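PDB 5FRD: carboxylesterase (Est-2) from Archaeoglobus fulgidus, which probably hydrolyses carboxylic esters as an alpha/beta-hydrolase from a thermophilic archaeon, and holds a molecule of coenzyme A close to its active site. Local coordinates for residues L169-C172 with D173-D176; K201-P204 with L205-E209; T35-V38 with N39-T42; V236-N239 with E240-K244. All coordinates share one frame; numbering follows the deposited sequence.

Contact 1. Residues L169-C172 with D173-D176; sequences LSLC and DRFD
R174 folds back along the last turn of helix 162-173 and lays its side chain beside S170 and L171. Its CB is equally near two carbonyl oxygens, S170 O and L171 O. CG then comes to 3.6 Å from S170 O, the nearest approach of the aliphatic part. The chain bends at the third torsion (chi3 -68°), which returns the guanidinium over the helix rather than letting it run straight outward. As a result S170 O lies over one face of the flat group, 3.8 Å above its plane and toward the rim, an approach that is electrostatic rather than hydrogen-bonded. At the tip the two nitrogens part: NH1 is 4.1 Å from S170 CB, whereas NH2 reaches L171 CD2 at 3.4 Å, oblique to the group. Two conformers of R174 were deposited and this path belongs to one of them, so it is tentative.

The backbone beneath changes its pattern. D173 N bonds to L169 O at 2.9 Å, the regular alpha-helical spacing. R174 N turns to L171 O at 3.2 Å, keeping a weak bond to S170 O, and F175 N reaches C172 O at 2.9 Å. The positive guanidinium beside these last carbonyls would be favourable to the negative end of the helix dipole. D173 OD1 meets R119 and V120, while C172 touches coenzyme A. Such a tightening from i+4 to i+3 bonds is typical of a helix C-terminus, here in the helical cap inserted between strands 106-112 and 192-197 of the alpha/beta-hydrolase fold.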
loop_
_atom_site.group_PDB
_atom_site.type_symbol
_atom_site.label_atom_id
_atom_site.label_comp_id
_atom_site.label_asym_id
_atom_site.label_seq_id
_atom_site.Cartn_x
_atom_site.Cartn_y
_atom_site.Cartn_z
ATOM N N LEU A 169 9.186 -3.710 -8.143
ATOM C CA LEU A 169 10.271 -2.924 -7.570
ATOM C C LEU A 169 10.904 -2.024 -8.618
ATOM O O LEU A 169 11.364 -0.935 -8.275
ATOM C CB LEU A 169 11.316 -3.800 -6.905
ATOM C CG LEU A 169 10.850 -4.481 -5.616
ATOM C CD1 LEU A 169 11.939 -5.448 -5.163
ATOM C CD2 LEU A 169 10.563 -3.488 -4.515
ATOM N N SER A 170 10.964 -2.461 -9.858
ATOM C CA SER A 170 11.437 -1.590 -10.941
ATOM C C SER A 170 10.532 -0.379 -11.117
ATOM O O SER A 170 11.019 0.720 -11.392
ATOM C CB SER A 170 11.532 -2.383 -12.238
ATOM O OG SER A 170 12.565 -3.340 -12.168
ATOM N N LEU A 171 9.220 -0.549 -10.929
ATOM C CA LEU A 171 8.304 0.589 -10.994
ATOM C C LEU A 171 8.536 1.510 -9.813
ATOM O O LEU A 171 8.530 2.735 -9.973
ATOM C CB LEU A 171 6.847 0.148 -11.007
ATOM C CG LEU A 171 6.358 -0.690 -12.188
ATOM C CD1 LEU A 171 4.863 -0.952 -12.080
ATOM C CD2 LEU A 171 6.685 -0.072 -13.536
ATOM N N CYS A 172 8.739 0.973 -8.626
ATOM C CA CYS A 172 9.118 1.786 -7.463
ATOM C C CYS A 172 10.378 2.599 -7.715
ATOM O O CYS A 172 10.462 3.813 -7.390
ATOM C CB CYS A 172 9.369 0.924 -6.223
ATOM S SG CYS A 172 7.904 0.148 -5.515
ATOM N N ASP A 173 11.360 1.941 -8.310
ATOM C CA ASP A 173 12.663 2.571 -8.513
ATOM C C ASP A 173 12.568 3.793 -9.423
ATOM O O ASP A 173 13.420 4.681 -9.317
ATOM C CB ASP A 173 13.627 1.549 -9.080
ATOM C CG ASP A 173 15.061 1.966 -8.933
ATOM O OD1 ASP A 173 15.530 2.330 -7.844
ATOM O OD2 ASP A 173 15.767 1.855 -9.935
ATOM N N ARG A 174 11.571 3.820 -10.294
ATOM C CA ARG A 174 11.352 4.940 -11.220
ATOM C C ARG A 174 10.349 5.964 -10.692
ATOM O O ARG A 174 10.121 6.998 -11.329
ATOM C CB ARG A 174 10.912 4.415 -12.590
ATOM C CG ARG A 174 11.997 3.613 -13.298
ATOM C CD ARG A 174 11.704 3.405 -14.781
ATOM N NE ARG A 174 10.555 2.529 -15.042
ATOM C CZ ARG A 174 10.599 1.203 -15.229
ATOM N NH1 ARG A 174 11.747 0.522 -15.186
ATOM N NH2 ARG A 174 9.467 0.539 -15.468
ATOM N N PHE A 175 9.760 5.709 -9.523
ATOM C CA PHE A 175 8.767 6.592 -8.970
ATOM C C PHE A 175 9.431 7.747 -8.213
ATOM O O PHE A 175 10.231 7.534 -7.305
ATOM C CB PHE A 175 7.849 5.791 -8.020
ATOM C CG PHE A 175 6.857 6.639 -7.289
ATOM C CD1 PHE A 175 5.719 7.113 -7.929
ATOM C CD2 PHE A 175 7.066 6.964 -5.957
ATOM C CE1 PHE A 175 4.827 7.897 -7.256
ATOM C CE2 PHE A 175 6.161 7.747 -5.280
ATOM C CZ PHE A 175 5.046 8.205 -5.927
ATOM N N ASP A 176 9.068 8.975 -8.578
ATOM C CA ASP A 176 9.696 10.161 -7.994
ATOM C C ASP A 176 8.783 11.376 -8.094
ATOM O O ASP A 176 8.636 11.969 -9.176
ATOM C CB ASP A 176 11.034 10.443 -8.698
ATOM C CG ASP A 176 11.764 11.635 -8.112
ATOM O OD1 ASP A 176 11.512 12.003 -6.942
ATOM O OD2 ASP A 176 12.578 12.233 -8.839
#

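Contact 2. Residues K201-P204 with L205-E209; sequences KLTP and LKYHE. With COA (coenzyme A), chain C.
Y207 is held between P204 and the adenine of coenzyme A, where the loop after strand 192-197 of the alpha/beta-hydrolase fold runs into helix 205-214. P204 CD makes a CH-pi contact, 3.6 Å from the ring centroid and only 2° off the normal. Over the opposite face the amino nitrogen COA N6A stands 3.3 Å above the plane, close to the ring centre. T203 comes in at about a right angle, its CA 3.7 Å from Y207 CD2. With CG turned away from its own carbonyl carbon (chi1 -70°), the tyrosine ring reaches back over the loop. With an alanine here, the adenine is likely to lose the ring under its amino group, and P204 CD the face it packs on.

The next shell sets the turn itself. P204 O accepts from Y207 N and from H208 ND1, the two donors arriving from opposite faces of the carbonyl plane. The imidazole bond is the straighter, 160° at 3.0 Å between H208 ND1 and P204 O, with the oxygen in the ring plane. H208 NE2 meets T114 N, consistent with a neutral ring protonated on ND1. Further out, T203 OG1 bonds to D200, the acid of a probable Ser-His-Asp triad. One backbone bond from the loop holds the pantetheine arm: COA N4P donates to L202 O at 2.9 Å.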
loop_
_atom_site.group_PDB
_atom_site.type_symbol
_atom_site.label_atom_id
_atom_site.label_comp_id
_atom_site.label_asym_id
_atom_site.label_seq_id
_atom_site.Cartn_x
_atom_site.Cartn_y
_atom_site.Cartn_z
ATOM N N LYS A 201 13.231 -0.204 7.597
ATOM C CA LYS A 201 14.452 0.209 6.902
ATOM C C LYS A 201 14.278 0.344 5.396
ATOM O O LYS A 201 15.153 0.869 4.708
ATOM C CB LYS A 201 15.599 -0.749 7.239
ATOM C CG LYS A 201 15.971 -0.688 8.714
ATOM C CD LYS A 201 17.330 -1.240 9.038
ATOM C CE LYS A 201 18.457 -0.221 9.077
ATOM N NZ LYS A 201 19.765 -0.859 8.763
ATOM N N LEU A 202 13.154 -0.125 4.855
ATOM C CA LEU A 202 12.886 0.042 3.439
ATOM C C LEU A 202 12.352 1.440 3.147
ATOM O O LEU A 202 12.689 2.043 2.134
ATOM C CB LEU A 202 11.912 -1.021 2.927
ATOM C CG LEU A 202 12.455 -2.450 2.877
ATOM C CD1 LEU A 202 11.351 -3.432 2.551
ATOM C CD2 LEU A 202 13.587 -2.515 1.837
ATOM N N THR A 203 11.446 1.904 4.005
ATOM C CA THR A 203 10.849 3.239 3.889
ATOM C C THR A 203 10.914 3.807 5.305
ATOM O O THR A 203 10.025 3.652 6.103
ATOM C CB THR A 203 9.394 3.180 3.363
ATOM O OG1 THR A 203 8.614 2.284 4.142
ATOM C CG2 THR A 203 9.348 2.714 1.931
ATOM N N PRO A 204 12.054 4.437 5.634
ATOM C CA PRO A 204 12.306 4.770 7.034
ATOM C C PRO A 204 11.558 6.002 7.521
ATOM O O PRO A 204 10.796 6.652 6.772
ATOM C CB PRO A 204 13.820 4.986 7.062
ATOM C CG PRO A 204 14.147 5.416 5.694
ATOM C CD PRO A 204 13.216 4.680 4.780
ATOM N N LEU A 205 11.778 6.347 8.782
ATOM C CA LEU A 205 11.098 7.460 9.416
ATOM C C LEU A 205 11.176 8.730 8.596
ATOM O O LEU A 205 10.168 9.409 8.446
ATOM C CB LEU A 205 11.702 7.713 10.787
ATOM C CG LEU A 205 11.150 8.899 11.558
ATOM C CD1 LEU A 205 9.657 8.721 11.857
ATOM C CD2 LEU A 205 11.917 9.075 12.854
ATOM N N LYS A 206 12.341 9.066 8.056
ATOM C CA LYS A 206 12.465 10.323 7.318
ATOM C C LYS A 206 11.538 10.414 6.123
ATOM O O LYS A 206 11.113 11.500 5.797
ATOM C CB LYS A 206 13.881 10.601 6.883
ATOM C CG LYS A 206 14.802 10.998 8.027
ATOM C CD LYS A 206 16.261 10.992 7.558
ATOM C CE LYS A 206 17.251 11.013 8.736
ATOM N NZ LYS A 206 18.462 11.839 8.451
ATOM N N TYR A 207 11.206 9.284 5.487
ATOM C CA TYR A 207 10.271 9.353 4.363
ATOM C C TYR A 207 8.891 9.800 4.844
ATOM O O TYR A 207 8.140 10.477 4.108
ATOM C CB TYR A 207 10.109 8.019 3.672
ATOM C CG TYR A 207 11.276 7.488 2.879
ATOM C CD1 TYR A 207 12.568 8.042 2.971
ATOM C CD2 TYR A 207 11.097 6.411 2.007
ATOM C CE1 TYR A 207 13.641 7.516 2.231
ATOM C CE2 TYR A 207 12.159 5.878 1.276
ATOM C CZ TYR A 207 13.437 6.427 1.413
ATOM O OH TYR A 207 14.536 5.911 0.722
ATOM N N HIS A 208 8.540 9.416 6.071
ATOM C CA HIS A 208 7.225 9.684 6.650
ATOM C C HIS A 208 7.163 11.078 7.275
ATOM O O HIS A 208 6.149 11.766 7.168
ATOM C CB HIS A 208 6.862 8.538 7.588
ATOM C CG HIS A 208 6.736 7.246 6.843
ATOM N ND1 HIS A 208 7.815 6.457 6.519
ATOM C CD2 HIS A 208 5.674 6.699 6.222
ATOM C CE1 HIS A 208 7.404 5.446 5.776
ATOM N NE2 HIS A 208 6.110 5.578 5.583
ATOM N N GLU A 209 8.256 11.491 7.906
ATOM C CA GLU A 209 8.355 12.895 8.313
ATOM C C GLU A 209 8.315 13.821 7.095
ATOM O O GLU A 209 7.767 14.903 7.196
ATOM C CB GLU A 209 9.621 13.136 9.137
ATOM C CG GLU A 209 9.572 12.575 10.540
ATOM C CD GLU A 209 8.759 13.381 11.532
ATOM O OE1 GLU A 209 8.056 14.342 11.141
ATOM O OE2 GLU A 209 8.805 13.042 12.745
HETATM N N1A COA C . 11.548 11.010 1.259
HETATM C C2A COA C . 12.408 11.945 1.686
HETATM N N3A COA C . 13.659 12.019 1.216
HETATM C C4A COA C . 14.095 11.158 0.270
HETATM C C5A COA C . 13.226 10.121 -0.248
HETATM C C6A COA C . 11.880 10.096 0.298
HETATM N N6A COA C . 11.011 9.154 -0.126
HETATM N N7A COA C . 13.901 9.389 -1.149
HETATM C C8A COA C . 15.119 9.954 -1.225
HETATM N N9A COA C . 15.221 10.996 -0.374
HETATM C C1B COA C . 16.435 11.810 -0.176
HETATM C C2B COA C . 17.444 10.965 0.548
HETATM O O2B COA C . 17.213 11.030 1.954
HETATM C C3B COA C . 18.751 11.568 0.060
HETATM O O3B COA C . 19.047 12.723 0.842
HETATM P P3B COA C . 20.534 13.036 1.396
HETATM O O7A COA C . 21.306 13.223 0.107
HETATM O O8A COA C . 20.888 11.806 2.207
HETATM O O9A COA C . 20.341 14.281 2.234
HETATM C C4B COA C . 18.445 11.979 -1.367
HETATM O O4B COA C . 17.013 12.134 -1.424
HETATM C C5B COA C . 18.900 10.985 -2.423
HETATM O O5B COA C . 18.302 9.707 -2.157
HETATM P P1A COA C . 17.898 8.709 -3.347
HETATM O O1A COA C . 17.199 9.424 -4.428
HETATM O O2A COA C . 17.144 7.571 -2.658
HETATM O O3A COA C . 19.250 8.151 -4.016
HETATM P P2A COA C . 20.552 7.504 -3.326
HETATM O O4A COA C . 21.347 7.088 -4.533
HETATM O O5A COA C . 21.079 8.416 -2.261
HETATM O O6A COA C . 20.071 6.196 -2.504
HETATM C CBP COA C . 19.232 4.023 -2.087
HETATM C CCP COA C . 19.535 5.056 -3.163
HETATM C CDP COA C . 18.588 2.813 -2.759
HETATM C CEP COA C . 20.560 3.612 -1.419
HETATM C CAP COA C . 18.259 4.645 -1.052
HETATM O OAP COA C . 17.084 5.169 -1.723
HETATM C C9P COA C . 17.842 3.657 0.015
HETATM O O9P COA C . 18.645 3.265 0.835
HETATM N N8P COA C . 16.551 3.277 0.018
HETATM C C7P COA C . 15.944 2.461 1.072
HETATM C C6P COA C . 15.987 0.960 0.801
HETATM C C5P COA C . 15.090 0.408 -0.289
HETATM O O5P COA C . 15.548 -0.350 -1.154
HETATM N N4P COA C . 13.793 0.721 -0.230
HETATM C C3P COA C . 12.813 0.168 -1.136
HETATM C C2P COA C . 11.734 1.191 -1.403
HETATM S S1P COA C . 10.446 0.424 -2.409
#

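Contact 3. Residues T35-V38 with N39-T42; sequences TQWV and NQLT
The indole of W37 meets the amide of Q40 at its edge: Q40 OE1 lies near the ring plane, 3.4 Å from W37 CE3, and the two planes stand 87° apart. Over one face of the indole is Q36 NE2, 3.5 Å above the plane and toward the rim, in one of two deposited conformers of that glutamine. The bend of Q40 at its second torsion (chi2 66°) brings the amide back to the tryptophan.

Q40 OE1 also faces a water at 2.7 Å. That water accepts from N39 N and N39 ND2, and lies near Q36 O as well, so it bridges the 3-10 turn and the helix that follows. The other end of the amide, NE2, donates to N239 and M231 O. Replacing the amide by a leucine is likely to cost the water one of its four partners and leave N239 without this donor, while the indole edge loses its oxygen.

W37 occupies the N-cap position of helix 38-43. Its carbonyl oxygen takes two N-H groups: Q40 N at 2.9 Å from above the carbonyl plane, and L41 N, also 2.9 Å from W37 O, nearly along the C=O axis. L41 CD1 packs on W37 CB at 4.2 Å. In the fold, W37 touches Y26 of strand 24-27 and V86 and H88 of strand 83-88, while N39 and Q40 touch H235 of helix 235-249.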
loop_
_atom_site.group_PDB
_atom_site.type_symbol
_atom_site.label_atom_id
_atom_site.label_comp_id
_atom_site.label_asym_id
_atom_site.label_seq_id
_atom_site.Cartn_x
_atom_site.Cartn_y
_atom_site.Cartn_z
ATOM N N THR A 35 -4.515 -10.048 0.273
ATOM C CA THR A 35 -4.436 -10.749 1.536
ATOM C C THR A 35 -3.524 -10.057 2.528
ATOM O O THR A 35 -3.630 -10.281 3.740
ATOM C CB THR A 35 -4.028 -12.207 1.416
ATOM O OG1 THR A 35 -2.693 -12.316 0.955
ATOM C CG2 THR A 35 -4.956 -12.981 0.519
ATOM N N GLN A 36 -2.665 -9.134 2.078
ATOM C CA GLN A 36 -1.878 -8.309 2.978
ATOM C C GLN A 36 -2.706 -7.591 4.016
ATOM O O GLN A 36 -2.224 -7.247 5.103
ATOM C CB GLN A 36 -1.201 -7.233 2.128
ATOM C CG GLN A 36 -0.127 -6.489 2.851
ATOM C CD GLN A 36 0.416 -5.465 1.973
ATOM O OE1 GLN A 36 0.880 -5.726 0.859
ATOM N NE2 GLN A 36 0.344 -4.280 2.462
ATOM N N TRP A 37 -3.965 -7.307 3.649
ATOM C CA TRP A 37 -4.837 -6.496 4.445
ATOM C C TRP A 37 -5.890 -7.267 5.221
ATOM O O TRP A 37 -6.808 -6.647 5.791
ATOM C CB TRP A 37 -5.551 -5.485 3.556
ATOM C CG TRP A 37 -4.598 -4.586 2.812
ATOM C CD1 TRP A 37 -4.299 -4.632 1.486
ATOM C CD2 TRP A 37 -3.833 -3.515 3.350
ATOM N NE1 TRP A 37 -3.438 -3.650 1.160
ATOM C CE2 TRP A 37 -3.129 -2.928 2.284
ATOM C CE3 TRP A 37 -3.698 -2.962 4.641
ATOM C CZ2 TRP A 37 -2.295 -1.845 2.458
ATOM C CZ3 TRP A 37 -2.909 -1.861 4.806
ATOM C CH2 TRP A 37 -2.210 -1.316 3.724
ATOM N N VAL A 38 -5.772 -8.596 5.308
ATOM C CA VAL A 38 -6.810 -9.380 6.003
ATOM C C VAL A 38 -7.140 -8.887 7.414
ATOM O O VAL A 38 -8.292 -8.868 7.796
ATOM C CB VAL A 38 -6.543 -10.903 6.066
ATOM C CG1 VAL A 38 -6.699 -11.512 4.683
ATOM C CG2 VAL A 38 -5.212 -11.238 6.714
ATOM N N ASN A 39 -6.126 -8.481 8.173
ATOM C CA ASN A 39 -6.391 -8.032 9.549
ATOM C C ASN A 39 -7.159 -6.728 9.631
ATOM O O ASN A 39 -7.889 -6.472 10.594
ATOM C CB ASN A 39 -5.090 -7.889 10.342
ATOM C CG ASN A 39 -4.317 -9.171 10.425
ATOM O OD1 ASN A 39 -4.756 -10.128 11.072
ATOM N ND2 ASN A 39 -3.180 -9.230 9.755
ATOM N N GLN A 40 -7.063 -5.899 8.581
ATOM C CA GLN A 40 -7.823 -4.673 8.484
ATOM C C GLN A 40 -9.223 -4.923 7.913
ATOM O O GLN A 40 -10.214 -4.372 8.389
ATOM C CB GLN A 40 -7.094 -3.641 7.610
ATOM C CG GLN A 40 -5.840 -3.064 8.252
ATOM C CD GLN A 40 -4.732 -4.081 8.448
ATOM O OE1 GLN A 40 -4.315 -4.744 7.511
ATOM N NE2 GLN A 40 -4.204 -4.206 9.725
ATOM N N LEU A 41 -9.297 -5.801 6.921
ATOM C CA LEU A 41 -10.571 -6.086 6.279
ATOM C C LEU A 41 -11.564 -6.664 7.268
ATOM O O LEU A 41 -12.734 -6.295 7.235
ATOM C CB LEU A 41 -10.395 -7.019 5.094
ATOM C CG LEU A 41 -9.699 -6.380 3.902
ATOM C CD1 LEU A 41 -9.163 -7.462 2.997
ATOM C CD2 LEU A 41 -10.664 -5.459 3.159
ATOM N N THR A 42 -11.091 -7.536 8.149
ATOM C CA THR A 42 -11.964 -8.211 9.124
ATOM C C THR A 42 -12.397 -7.299 10.258
ATOM O O THR A 42 -13.487 -7.491 10.808
ATOM C CB THR A 42 -11.319 -9.497 9.679
ATOM O OG1 THR A 42 -10.067 -9.159 10.295
ATOM C CG2 THR A 42 -11.142 -10.542 8.624
HETATM O O HOH W 1 -3.434 -7.311 7.569
#

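Contact 4. Residues V236-N239 with E240-K244; sequences VEFN and EALEK
F238 and L242, one turn apart on helix 235-249, lie side by side and point the same way. In both, CG is anti to the backbone nitrogen (chi1 -177° and 180°), which sends the two side chains off one flank of the helix. Their meeting is light, F238 CE1 to L242 CD2 at 4.0 Å, and oblique to the ring. Strand 106-112 completes this packed side, F238 resting on V112 and L242 on V110. The backbone here is regular: L242 N bonds to F238 O at 3.0 Å, in the carbonyl plane, and E243 N to N239 O at 2.8 Å. Buried N239 is satisfied at both ends of its amide, since OD1 takes a proton from Q40 NE2 and ND2 gives one to N39 O of helix 38-43; this fixes which end is which.

The other flank is loose. V236, E237 and E240 are exposed, and across the contact they are joined mainly through the backbone. E240 N bonds to V236 O at 3.0 Å and A241 N to E237 O at 3.2 Å. The E240 side chain beyond CB runs extended, away from the body of the helix. The closest approach of E240 CB is 3.5 Å to V236 O.

E243 lies between these extremes: bent at its second torsion in one of two deposited conformers, it forms a salt bridge with R22, with E253 close by. This carboxylate crowding might raise its pKa, with R22 likely to offset the effect. The chemistry implies an amphipathic helix, apolar against the sheet, with one polar amide keyed into its neighbour helix.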
loop_
_atom_site.group_PDB
_atom_site.type_symbol
_atom_site.label_atom_id
_atom_site.label_comp_id
_atom_site.label_asym_id
_atom_site.label_seq_id
_atom_site.Cartn_x
_atom_site.Cartn_y
_atom_site.Cartn_z
ATOM N N VAL A 236 -3.258 -4.901 15.630
ATOM C CA VAL A 236 -4.165 -4.292 16.549
ATOM C C VAL A 236 -3.872 -2.797 16.726
ATOM O O VAL A 236 -4.756 -1.961 16.714
ATOM C CB VAL A 236 -4.167 -5.024 17.913
ATOM C CG1 VAL A 236 -5.052 -4.301 18.916
ATOM C CG2 VAL A 236 -4.578 -6.466 17.713
ATOM N N GLU A 237 -2.579 -2.448 16.840
ATOM C CA GLU A 237 -2.144 -1.065 16.959
ATOM C C GLU A 237 -2.398 -0.285 15.678
ATOM O O GLU A 237 -2.842 0.854 15.718
ATOM C CB GLU A 237 -0.667 -1.025 17.316
ATOM C CG GLU A 237 -0.375 -1.639 18.698
ATOM C CD GLU A 237 -0.137 -3.140 18.744
ATOM O OE1 GLU A 237 -0.345 -3.892 17.778
ATOM O OE2 GLU A 237 0.232 -3.662 19.834
ATOM N N PHE A 238 -2.147 -0.934 14.560
ATOM C CA PHE A 238 -2.433 -0.320 13.268
ATOM C C PHE A 238 -3.913 -0.016 13.141
ATOM O O PHE A 238 -4.284 1.107 12.791
ATOM C CB PHE A 238 -1.949 -1.241 12.144
ATOM C CG PHE A 238 -2.139 -0.653 10.753
ATOM C CD1 PHE A 238 -3.354 -0.763 10.120
ATOM C CD2 PHE A 238 -1.101 -0.017 10.102
ATOM C CE1 PHE A 238 -3.559 -0.206 8.855
ATOM C CE2 PHE A 238 -1.286 0.520 8.842
ATOM C CZ PHE A 238 -2.513 0.453 8.237
ATOM N N ASN A 239 -4.747 -0.996 13.474
ATOM C CA ASN A 239 -6.177 -0.829 13.346
ATOM C C ASN A 239 -6.700 0.250 14.262
ATOM O O ASN A 239 -7.601 0.994 13.912
ATOM C CB ASN A 239 -6.905 -2.116 13.624
ATOM C CG ASN A 239 -6.752 -3.153 12.520
ATOM O OD1 ASN A 239 -6.140 -2.883 11.484
ATOM N ND2 ASN A 239 -7.263 -4.344 12.738
ATOM N N GLU A 240 -6.170 0.321 15.485
ATOM C CA GLU A 240 -6.625 1.360 16.398
ATOM C C GLU A 240 -6.346 2.762 15.852
ATOM O O GLU A 240 -7.181 3.663 15.950
ATOM C CB GLU A 240 -5.976 1.124 17.776
ATOM C CG GLU A 240 -6.347 2.116 18.860
ATOM C CD GLU A 240 -5.658 1.807 20.186
ATOM O OE1 GLU A 240 -5.430 0.617 20.508
ATOM O OE2 GLU A 240 -5.343 2.783 20.903
ATOM N N ALA A 241 -5.152 2.963 15.286
ATOM C CA ALA A 241 -4.787 4.238 14.698
ATOM C C ALA A 241 -5.683 4.568 13.511
ATOM O O ALA A 241 -6.148 5.684 13.355
ATOM C CB ALA A 241 -3.338 4.239 14.248
ATOM N N LEU A 242 -5.895 3.580 12.653
ATOM C CA LEU A 242 -6.738 3.790 11.472
ATOM C C LEU A 242 -8.161 4.103 11.866
ATOM O O LEU A 242 -8.742 5.024 11.309
ATOM C CB LEU A 242 -6.634 2.590 10.535
ATOM C CG LEU A 242 -7.471 2.647 9.242
ATOM C CD1 LEU A 242 -7.165 3.889 8.447
ATOM C CD2 LEU A 242 -7.192 1.408 8.400
ATOM N N GLU A 243 -8.706 3.366 12.830
ATOM C CA GLU A 243 -10.079 3.606 13.273
ATOM C C GLU A 243 -10.267 5.000 13.870
ATOM O O GLU A 243 -11.291 5.667 13.586
ATOM C CB GLU A 243 -10.544 2.522 14.236
ATOM C CG GLU A 243 -12.017 2.628 14.607
ATOM C CD GLU A 243 -12.968 2.452 13.416
ATOM O OE1 GLU A 243 -12.671 1.691 12.468
ATOM O OE2 GLU A 243 -14.034 3.092 13.426
ATOM N N LYS A 244 -9.305 5.467 14.660
ATOM C CA LYS A 244 -9.355 6.815 15.208
ATOM C C LYS A 244 -9.402 7.848 14.074
ATOM O O LYS A 244 -10.188 8.802 14.099
ATOM C CB LYS A 244 -8.159 7.063 16.123
ATOM C CG LYS A 244 -8.104 8.442 16.752
ATOM C CD LYS A 244 -7.142 8.444 17.938
ATOM C CE LYS A 244 -6.826 9.852 18.423
ATOM N NZ LYS A 244 -5.715 10.474 17.646
#

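How the contacts relate
The four contacts form two pairs. Contacts 1 and 2 both reach coenzyme A, C172 from the cap and L202 and Y207 from the loop after strand 192-197 and the helix it enters; their nearest atoms are about 7 Å apart, with no direct touch. Contacts 3 and 4 do touch: Q40 NE2 is 2.9 Å from N239 OD1, N39 O 3.1 Å from N239 ND2, and W37 CZ3 4.2 Å from F238 CZ. Between the pairs the nearest atoms are about 10 to 17 Å apart, the widest gap being from contact 1 to contact 4. T203 of contact 2 touches the probable triad S89, H228 and D200; Q36 of contact 3 lies near it, its side chain about 12 Å from coenzyme A.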